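Side-chain contacts in lipopolysaccharide core heptose(I) kinase WaaP (Pseudomonas aeruginosa, PDB 6DFL), which phosphorylates the first heptose of the lipopolysaccharide inner core using ATP, and also acts as a protein-tyrosine kinase that autophosphorylates: residues E20-L25 with F111-E116; V121-F126 with R141-A146; G218-R221 with L225-L228. One frame throughout, in Å; residues are numbered along the deposited sequence.

Contact 1 of 3, residues E20-L25 with F111-E116; sequences EAVEAL and FIVTEE
Val22 lies across the Phe111 side chain at about a right angle, both methyls on the ring, and so joins a short helix to the five-stranded antiparallel sheet of the N-terminal lobe of this protein-kinase-like fold. Segment 20-25 lies on helix 18-24; segment 111-116 carries most of strand 109-115, which pairs with strands 48-53 and 95-101. Along the helix, Ala21 packs on Trp13 instead of the sheet. Val22 faces the strand and supplies most of this segment's share in the 145 Å² buried here. Its CG2 sits over one face of the Phe111 ring, 3.9 Å from the centroid and 22° off the normal, a CH-pi contact displaced toward the rim at CG and CD2. CG1 touches the same ring near CD1 and also reaches one methyl of Val113, CG2, two residues on and on the same side of the strand. The valine's chi1 of -100° is away from a staggered value and turns both methyls to the ring. Glu23 turns from strand 109-115 toward Arg37, at the start of the outer strand 37-41, in a long and weak ion pair. Leu25 swings its side chain back, with CD1 4.7 Å from Val113 CG2, a loose approach. On the strand, Phe111 holds its ring between the backbone N and the carbonyl carbon (chi1 70°), which turns it to the helix, where Phe19 meets it edge-to-face. The intervening Ile112 points to the other side of the sheet, against helix 76-87. The second methyl contact is wider than the first: Val22 CG1 stands 4.0 Å from Val113 CG2, against 3.4 Å from Phe111 CD1.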
loop_
_atom_site.group_PDB
_atom_site.type_symbol
_atom_site.label_atom_id
_atom_site.label_comp_id
_atom_site.label_asym_id
_atom_site.label_seq_id
_atom_site.Cartn_x
_atom_site.Cartn_y
_atom_site.Cartn_z
ATOM N N GLU A 20 7.235 -1.664 -35.149
ATOM C CA GLU A 20 7.110 -0.399 -35.857
ATOM C C GLU A 20 5.914 0.391 -35.345
ATOM O O GLU A 20 6.029 1.585 -35.061
ATOM C CB GLU A 20 6.986 -0.650 -37.359
ATOM C CG GLU A 20 8.166 -1.403 -37.965
ATOM C CD GLU A 20 7.915 -1.811 -39.408
ATOM O OE1 GLU A 20 6.728 -1.922 -39.793
ATOM O OE2 GLU A 20 8.897 -2.014 -40.159
ATOM N N ALA A 21 4.770 -0.272 -35.173
ATOM C CA ALA A 21 3.545 0.448 -34.840
ATOM C C ALA A 21 3.619 1.131 -33.474
ATOM O O ALA A 21 3.046 2.213 -33.302
ATOM C CB ALA A 21 2.347 -0.494 -34.906
ATOM N N VAL A 22 4.278 0.522 -32.476
ATOM C CA VAL A 22 4.353 1.210 -31.186
ATOM C C VAL A 22 5.130 2.494 -31.328
ATOM O O VAL A 22 4.792 3.503 -30.700
ATOM C CB VAL A 22 4.974 0.353 -30.069
ATOM C CG1 VAL A 22 3.888 -0.226 -29.217
ATOM C CG2 VAL A 22 5.942 -0.682 -30.601
ATOM N N GLU A 23 6.198 2.468 -32.133
ATOM C CA GLU A 23 7.005 3.651 -32.386
ATOM C C GLU A 23 6.241 4.706 -33.176
ATOM O O GLU A 23 6.670 5.863 -33.225
ATOM C CB GLU A 23 8.275 3.254 -33.137
ATOM C CG GLU A 23 9.140 2.251 -32.416
ATOM C CD GLU A 23 10.191 2.914 -31.552
ATOM O OE1 GLU A 23 11.189 2.245 -31.205
ATOM O OE2 GLU A 23 10.028 4.107 -31.225
ATOM N N ALA A 24 5.130 4.330 -33.803
ATOM C CA ALA A 24 4.316 5.262 -34.568
ATOM C C ALA A 24 3.153 5.831 -33.769
ATOM O O ALA A 24 2.507 6.775 -34.236
ATOM C CB ALA A 24 3.784 4.584 -35.837
ATOM N N LEU A 25 2.864 5.279 -32.591
ATOM C CA LEU A 25 1.829 5.837 -31.735
ATOM C C LEU A 25 2.242 7.217 -31.247
ATOM O O LEU A 25 3.430 7.507 -31.063
ATOM C CB LEU A 25 1.572 4.923 -30.545
ATOM C CG LEU A 25 0.836 3.631 -30.868
ATOM C CD1 LEU A 25 1.075 2.641 -29.748
ATOM C CD2 LEU A 25 -0.650 3.898 -31.047
ATOM N N PHE A 111 8.548 -3.357 -25.870
ATOM C CA PHE A 111 7.496 -2.388 -25.632
ATOM C C PHE A 111 6.404 -3.039 -24.798
ATOM O O PHE A 111 6.225 -4.264 -24.817
ATOM C CB PHE A 111 6.912 -1.859 -26.941
ATOM C CG PHE A 111 6.109 -2.873 -27.706
ATOM C CD1 PHE A 111 4.732 -2.996 -27.500
ATOM C CD2 PHE A 111 6.718 -3.701 -28.636
ATOM C CE1 PHE A 111 3.980 -3.931 -28.197
ATOM C CE2 PHE A 111 5.974 -4.630 -29.348
ATOM C CZ PHE A 111 4.598 -4.754 -29.119
ATOM N N ILE A 112 5.666 -2.200 -24.085
ATOM C CA ILE A 112 4.457 -2.634 -23.410
ATOM C C ILE A 112 3.509 -1.451 -23.326
ATOM O O ILE A 112 3.905 -0.350 -22.938
ATOM C CB ILE A 112 4.759 -3.229 -22.013
ATOM C CG1 ILE A 112 3.483 -3.648 -21.302
ATOM C CG2 ILE A 112 5.546 -2.255 -21.145
ATOM C CD1 ILE A 112 3.769 -4.284 -19.952
ATOM N N VAL A 113 2.248 -1.692 -23.659
ATOM C CA VAL A 113 1.192 -0.691 -23.595
ATOM C C VAL A 113 0.168 -1.123 -22.545
ATOM O O VAL A 113 -0.434 -2.192 -22.676
ATOM C CB VAL A 113 0.513 -0.522 -24.956
ATOM C CG1 VAL A 113 -0.530 0.556 -24.864
ATOM C CG2 VAL A 113 1.555 -0.241 -26.018
ATOM N N THR A 114 -0.055 -0.273 -21.538
ATOM C CA THR A 114 -1.025 -0.487 -20.476
ATOM C C THR A 114 -2.188 0.484 -20.614
ATOM O O THR A 114 -1.999 1.647 -20.979
ATOM C CB THR A 114 -0.390 -0.291 -19.089
ATOM O OG1 THR A 114 0.063 1.068 -18.944
ATOM C CG2 THR A 114 0.784 -1.240 -18.890
ATOM N N GLU A 115 -3.386 0.008 -20.288
ATOM C CA GLU A 115 -4.555 0.871 -20.220
ATOM C C GLU A 115 -4.397 1.924 -19.131
ATOM O O GLU A 115 -3.735 1.708 -18.111
ATOM C CB GLU A 115 -5.816 0.062 -19.939
ATOM C CG GLU A 115 -6.335 -0.739 -21.113
ATOM C CD GLU A 115 -7.552 -1.592 -20.734
ATOM O OE1 GLU A 115 -7.851 -1.731 -19.522
ATOM O OE2 GLU A 115 -8.211 -2.128 -21.650
ATOM N N GLU A 116 -5.016 3.078 -19.358
ATOM C CA GLU A 116 -5.070 4.102 -18.333
ATOM C C GLU A 116 -6.112 3.734 -17.285
ATOM O O GLU A 116 -7.171 3.187 -17.598
ATOM C CB GLU A 116 -5.403 5.461 -18.935
ATOM C CG GLU A 116 -5.227 6.598 -17.951
ATOM C CD GLU A 116 -5.468 7.965 -18.577
ATOM O OE1 GLU A 116 -6.468 8.108 -19.310
ATOM O OE2 GLU A 116 -4.654 8.885 -18.329
#

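Contact 2 of 3, residues V121-F126 with R141-A146; sequences VDLEVF and RALVEA
Leu143 reaches from helix 137-156 toward Leu123 and Phe126, and its two methyls divide these partners between them. CB itself meets neither; from it the chain runs to CG anti to the carbonyl carbon (chi1 -74°), a turn that sends the fork out from the helix. One branch, CD1, approaches the Phe126 ring obliquely and stops 3.9 Å from CE2; the two side chains cross at about a right angle. The other branch, CD2, meets a leucine methyl, Leu123 CD2, at 4.2 Å. In this C-terminal lobe of the kinase fold, the contact sets the short helix 123-127, which follows strand 120-122, against the long helix 137-156, an order that recalls helices D and E of eukaryotic protein kinases. Leu184 of strand 184-186 packs on both Leu123 and Leu143. Leu123 also lines the pocket of the bound acyl thioester. The short helix is started by Asp122, an N-cap whose OD1 accepts Val125 N at 3.0 Å in a nearly straight bond (168°) coming from above the carboxylate plane. The same oxygen takes a second, weak bond from Glu124 N, bent to 116°.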
loop_
_atom_site.group_PDB
_atom_site.type_symbol
_atom_site.label_atom_id
_atom_site.label_comp_id
_atom_site.label_asym_id
_atom_site.label_seq_id
_atom_site.Cartn_x
_atom_site.Cartn_y
_atom_site.Cartn_z
ATOM N N VAL A 121 -7.111 9.021 -8.171
ATOM C CA VAL A 121 -6.180 9.899 -7.475
ATOM C C VAL A 121 -5.202 9.014 -6.717
ATOM O O VAL A 121 -5.619 8.086 -6.003
ATOM C CB VAL A 121 -6.893 10.870 -6.515
ATOM C CG1 VAL A 121 -7.801 10.109 -5.553
ATOM C CG2 VAL A 121 -5.873 11.684 -5.759
ATOM N N ASP A 122 -3.911 9.264 -6.899
ATOM C CA ASP A 122 -2.925 8.477 -6.187
ATOM C C ASP A 122 -2.936 8.870 -4.716
ATOM O O ASP A 122 -3.396 9.950 -4.334
ATOM C CB ASP A 122 -1.532 8.632 -6.817
ATOM C CG ASP A 122 -0.795 9.879 -6.370
ATOM O OD1 ASP A 122 -0.539 10.035 -5.153
ATOM O OD2 ASP A 122 -0.394 10.688 -7.252
ATOM N N LEU A 123 -2.408 7.977 -3.886
ATOM C CA LEU A 123 -2.649 8.061 -2.454
ATOM C C LEU A 123 -1.795 9.123 -1.777
ATOM O O LEU A 123 -2.183 9.616 -0.707
ATOM C CB LEU A 123 -2.421 6.687 -1.808
ATOM C CG LEU A 123 -3.580 5.679 -1.888
ATOM C CD1 LEU A 123 -3.306 4.390 -1.054
ATOM C CD2 LEU A 123 -4.905 6.312 -1.482
ATOM N N GLU A 124 -0.646 9.476 -2.361
ATOM C CA GLU A 124 0.146 10.588 -1.834
ATOM C C GLU A 124 -0.607 11.904 -1.967
ATOM O O GLU A 124 -0.709 12.686 -1.009
ATOM C CB GLU A 124 1.482 10.696 -2.570
ATOM C CG GLU A 124 2.172 12.034 -2.319
ATOM C CD GLU A 124 3.638 12.030 -2.720
ATOM O OE1 GLU A 124 3.965 11.359 -3.723
ATOM O OE2 GLU A 124 4.456 12.690 -2.019
ATOM N N VAL A 125 -1.124 12.162 -3.167
ATOM C CA VAL A 125 -1.981 13.320 -3.388
ATOM C C VAL A 125 -3.180 13.271 -2.452
ATOM O O VAL A 125 -3.497 14.243 -1.758
ATOM C CB VAL A 125 -2.416 13.379 -4.863
ATOM C CG1 VAL A 125 -3.472 14.443 -5.067
ATOM C CG2 VAL A 125 -1.206 13.640 -5.743
ATOM N N PHE A 126 -3.852 12.120 -2.411
ATOM C CA PHE A 126 -5.035 11.976 -1.568
ATOM C C PHE A 126 -4.739 12.275 -0.108
ATOM O O PHE A 126 -5.576 12.851 0.587
ATOM C CB PHE A 126 -5.610 10.580 -1.696
ATOM C CG PHE A 126 -6.946 10.449 -1.066
ATOM C CD1 PHE A 126 -8.061 10.952 -1.699
ATOM C CD2 PHE A 126 -7.098 9.832 0.172
ATOM C CE1 PHE A 126 -9.311 10.832 -1.118
ATOM C CE2 PHE A 126 -8.338 9.719 0.747
ATOM C CZ PHE A 126 -9.447 10.214 0.102
ATOM N N ARG A 141 -7.914 4.196 8.341
ATOM C CA ARG A 141 -7.466 2.845 8.669
ATOM C C ARG A 141 -7.821 1.847 7.566
ATOM O O ARG A 141 -7.029 0.955 7.245
ATOM C CB ARG A 141 -8.048 2.435 10.018
ATOM C CG ARG A 141 -7.513 3.280 11.181
ATOM C CD ARG A 141 -8.039 2.749 12.518
ATOM N NE ARG A 141 -9.289 3.377 12.933
ATOM C CZ ARG A 141 -9.371 4.331 13.855
ATOM N NH1 ARG A 141 -8.276 4.782 14.462
ATOM N NH2 ARG A 141 -10.556 4.829 14.174
ATOM N N ALA A 142 -8.977 2.012 6.931
ATOM C CA ALA A 142 -9.312 1.137 5.814
ATOM C C ALA A 142 -8.300 1.256 4.678
ATOM O O ALA A 142 -7.956 0.246 4.050
ATOM C CB ALA A 142 -10.717 1.451 5.314
ATOM N N LEU A 143 -7.805 2.471 4.395
ATOM C CA LEU A 143 -6.799 2.627 3.345
ATOM C C LEU A 143 -5.459 2.036 3.767
ATOM O O LEU A 143 -4.839 1.284 3.009
ATOM C CB LEU A 143 -6.650 4.102 2.982
ATOM C CG LEU A 143 -7.822 4.633 2.173
ATOM C CD1 LEU A 143 -7.841 6.141 2.175
ATOM C CD2 LEU A 143 -7.740 4.117 0.761
ATOM N N VAL A 144 -4.997 2.358 4.980
ATOM C CA VAL A 144 -3.800 1.718 5.514
ATOM C C VAL A 144 -3.895 0.204 5.353
ATOM O O VAL A 144 -2.950 -0.451 4.897
ATOM C CB VAL A 144 -3.595 2.101 6.991
ATOM C CG1 VAL A 144 -2.535 1.212 7.603
ATOM C CG2 VAL A 144 -3.211 3.572 7.125
ATOM N N GLU A 145 -5.045 -0.375 5.718
ATOM C CA GLU A 145 -5.152 -1.829 5.685
ATOM C C GLU A 145 -5.250 -2.334 4.260
ATOM O O GLU A 145 -4.681 -3.380 3.931
ATOM C CB GLU A 145 -6.352 -2.306 6.505
ATOM C CG GLU A 145 -6.231 -1.940 7.961
ATOM C CD GLU A 145 -7.329 -2.570 8.801
ATOM O OE1 GLU A 145 -8.000 -3.489 8.279
ATOM O OE2 GLU A 145 -7.515 -2.143 9.968
ATOM N N ALA A 146 -5.974 -1.613 3.403
ATOM C CA ALA A 146 -6.082 -2.046 2.018
ATOM C C ALA A 146 -4.714 -2.095 1.339
ATOM O O ALA A 146 -4.501 -2.905 0.428
ATOM C CB ALA A 146 -7.027 -1.123 1.255
#

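Contact 3 of 3, residues G218-R221 with L225-L228; sequences GLTR and LRFL. With G9S (S-[2-({N-[(2S)-2-hydroxy-3,3-dimethyl-4-(phosphonooxy)butanoyl]-beta-alanyl}amino)ethyl] hexadecanethioate), chain C.
Arg221 and Leu225, one helical turn apart, both place CG anti to the carbonyl carbon (chi1 -69° and -57°), and both side chains lie against the phosphopantetheine arm of the bound palmitoyl thioester. Their backbones share the first turn of helix 221-232: Leu225 N gives a bond of 3.1 Å to Arg221 O. Thr220 is the N-cap, its OG1 accepting from Asp223 N. Alongside the amide of the beta-alanine unit runs the aliphatic part of Arg221, with CB 3.3 Å from G9S O2. Leu225 CD2 lies 3.6 Å from G9S C1, on the cysteamine side of that amide. Beyond the sulfur, Leu228 CD1 approaches the thioester oxygen O3 at 3.4 Å. The acyl chain then crosses one face of Phe227, with C21 3.5 Å from its CG, and Leu219 CD1 meets C22 at 3.9 Å. Arg226 pairs with Asp223 and, through NE and NH2, with acidic side-chain groups of a neighbouring protein chain. Apolar side chains thus line the acyl tail, while Arg226, and more weakly Arg221, face acidic groups of the neighbouring chain, consistent with docking of an acyl carrier protein.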
loop_
_atom_site.group_PDB
_atom_site.type_symbol
_atom_site.label_atom_id
_atom_site.label_comp_id
_atom_site.label_asym_id
_atom_site.label_seq_id
_atom_site.Cartn_x
_atom_site.Cartn_y
_atom_site.Cartn_z
ATOM N N GLY A 218 0.604 11.757 9.040
ATOM C CA GLY A 218 0.003 11.622 10.354
ATOM C C GLY A 218 -0.361 10.201 10.738
ATOM O O GLY A 218 -1.413 9.973 11.350
ATOM N N LEU A 219 0.478 9.233 10.394
ATOM C CA LEU A 219 0.257 7.871 10.859
ATOM C C LEU A 219 0.654 7.788 12.321
ATOM O O LEU A 219 1.819 8.018 12.669
ATOM C CB LEU A 219 1.057 6.867 10.035
ATOM C CG LEU A 219 0.760 6.792 8.530
ATOM C CD1 LEU A 219 1.612 5.758 7.836
ATOM C CD2 LEU A 219 -0.692 6.548 8.238
ATOM N N THR A 220 -0.312 7.432 13.176
ATOM C CA THR A 220 -0.001 7.145 14.563
ATOM C C THR A 220 0.868 5.899 14.631
ATOM O O THR A 220 1.018 5.164 13.652
ATOM C CB THR A 220 -1.280 6.943 15.378
ATOM O OG1 THR A 220 -1.776 5.606 15.178
ATOM C CG2 THR A 220 -2.339 7.966 14.956
ATOM N N ARG A 221 1.456 5.660 15.809
ATOM C CA ARG A 221 2.151 4.397 16.004
ATOM C C ARG A 221 1.213 3.238 15.754
ATOM O O ARG A 221 1.641 2.181 15.282
ATOM C CB ARG A 221 2.727 4.298 17.412
ATOM C CG ARG A 221 3.865 5.232 17.690
ATOM C CD ARG A 221 4.103 5.292 19.167
ATOM N NE ARG A 221 4.547 6.608 19.601
ATOM C CZ ARG A 221 4.189 7.172 20.751
ATOM N NH1 ARG A 221 3.366 6.540 21.581
ATOM N NH2 ARG A 221 4.647 8.378 21.065
ATOM N N LEU A 225 1.245 -0.244 13.368
ATOM C CA LEU A 225 1.013 -1.620 13.830
ATOM C C LEU A 225 -0.152 -2.256 13.086
ATOM O O LEU A 225 -0.063 -3.412 12.660
ATOM C CB LEU A 225 0.764 -1.649 15.341
ATOM C CG LEU A 225 1.854 -1.060 16.236
ATOM C CD1 LEU A 225 1.368 -0.900 17.662
ATOM C CD2 LEU A 225 3.085 -1.924 16.171
ATOM N N ARG A 226 -1.262 -1.527 12.929
ATOM C CA ARG A 226 -2.327 -2.006 12.057
ATOM C C ARG A 226 -1.765 -2.434 10.712
ATOM O O ARG A 226 -2.088 -3.513 10.210
ATOM C CB ARG A 226 -3.381 -0.915 11.855
ATOM C CG ARG A 226 -4.543 -0.950 12.810
ATOM C CD ARG A 226 -5.368 0.321 12.820
ATOM N NE ARG A 226 -5.971 0.558 14.131
ATOM C CZ ARG A 226 -5.617 1.530 14.975
ATOM N NH1 ARG A 226 -4.669 2.407 14.647
ATOM N NH2 ARG A 226 -6.224 1.641 16.155
ATOM N N PHE A 227 -0.899 -1.606 10.114
ATOM C CA PHE A 227 -0.324 -1.986 8.834
ATOM C C PHE A 227 0.434 -3.299 8.945
ATOM O O PHE A 227 0.281 -4.178 8.094
ATOM C CB PHE A 227 0.615 -0.901 8.286
ATOM C CG PHE A 227 1.171 -1.257 6.950
ATOM C CD1 PHE A 227 0.522 -0.857 5.797
ATOM C CD2 PHE A 227 2.266 -2.080 6.837
ATOM C CE1 PHE A 227 0.987 -1.236 4.556
ATOM C CE2 PHE A 227 2.738 -2.452 5.589
ATOM C CZ PHE A 227 2.094 -2.029 4.454
ATOM N N LEU A 228 1.321 -3.411 9.936
ATOM C CA LEU A 228 2.196 -4.579 10.028
ATOM C C LEU A 228 1.396 -5.866 10.221
ATOM O O LEU A 228 1.685 -6.889 9.580
ATOM C CB LEU A 228 3.180 -4.392 11.177
ATOM C CG LEU A 228 4.232 -3.287 10.976
ATOM C CD1 LEU A 228 4.881 -2.917 12.312
ATOM C CD2 LEU A 228 5.276 -3.751 9.980
HETATM C C1 G9S C . 5.897 0.306 16.538
HETATM C C2 G9S C . 5.725 1.817 18.548
HETATM C C3 G9S C . 6.412 2.638 19.628
HETATM C C4 G9S C . 7.326 1.867 20.564
HETATM C C5 G9S C . 7.888 -0.697 20.719
HETATM C C6 G9S C . 5.887 -1.425 22.312
HETATM C C7 G9S C . 5.664 -1.622 23.792
HETATM C C8 G9S C . 4.877 -0.439 21.788
HETATM C C10 G9S C . 7.471 0.390 13.412
HETATM C C11 G9S C . 8.567 0.664 12.422
HETATM C C12 G9S C . 8.099 0.936 11.011
HETATM C C13 G9S C . 6.595 1.023 10.825
HETATM C C14 G9S C . 5.959 -0.047 9.926
HETATM C C15 G9S C . 5.628 0.358 8.498
HETATM C C16 G9S C . 4.399 1.207 8.272
HETATM N N2 G9S C . 6.523 1.092 17.571
HETATM C C19 G9S C . 5.475 1.049 15.295
HETATM C C20 G9S C . 5.708 -2.754 21.643
HETATM C C21 G9S C . 3.697 1.113 6.921
HETATM C C22 G9S C . 2.871 2.343 6.557
HETATM C C23 G9S C . 2.475 2.547 5.124
HETATM C C24 G9S C . 0.987 2.608 4.852
HETATM C C25 G9S C . 0.485 3.045 3.481
HETATM C C26 G9S C . -0.944 3.590 3.386
HETATM C C27 G9S C . -1.131 5.084 3.572
HETATM C C28 G9S C . -2.484 5.626 3.221
HETATM C C29 G9S C . -2.567 6.626 2.111
HETATM C C30 G9S C . 7.351 -0.904 22.143
HETATM N N3 G9S C . 7.872 0.598 20.022
HETATM O O2 G9S C . 4.501 1.755 18.512
HETATM O O3 G9S C . 7.155 -0.751 13.728
HETATM O O4 G9S C . 8.371 -1.659 20.131
HETATM O O5 G9S C . 7.609 0.219 22.906
HETATM O O6 G9S C . 6.782 -1.991 24.537
HETATM O O8 G9S C . 7.849 -2.804 26.678
HETATM O O9 G9S C . 6.456 -4.391 25.320
HETATM P P1 G9S C . 6.647 -2.957 25.769
HETATM S S1 G9S C . 6.812 1.752 14.341
#

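Contact 1 belongs to the N-terminal lobe and contacts 2 and 3 to the C-terminal lobe. The centre of contact 1 is 30 Å from that of contact 2 and 40 Å from that of contact 3, although strands 109-115 and 120-122 follow each other in the chain. Contacts 2 and 3, 13 Å apart between centres, touch directly: Val144 CG2 meets Leu219 CD2 at 4.1 Å, and Arg141 packs on Arg226, both arginines reaching a neighbouring protein chain. The ligand also links them, passing contact 3 and ending with its terminal methyl C29 3.9 Å from Leu123 CB in contact 2. All three lie away from Asp163, the probable catalytic residue.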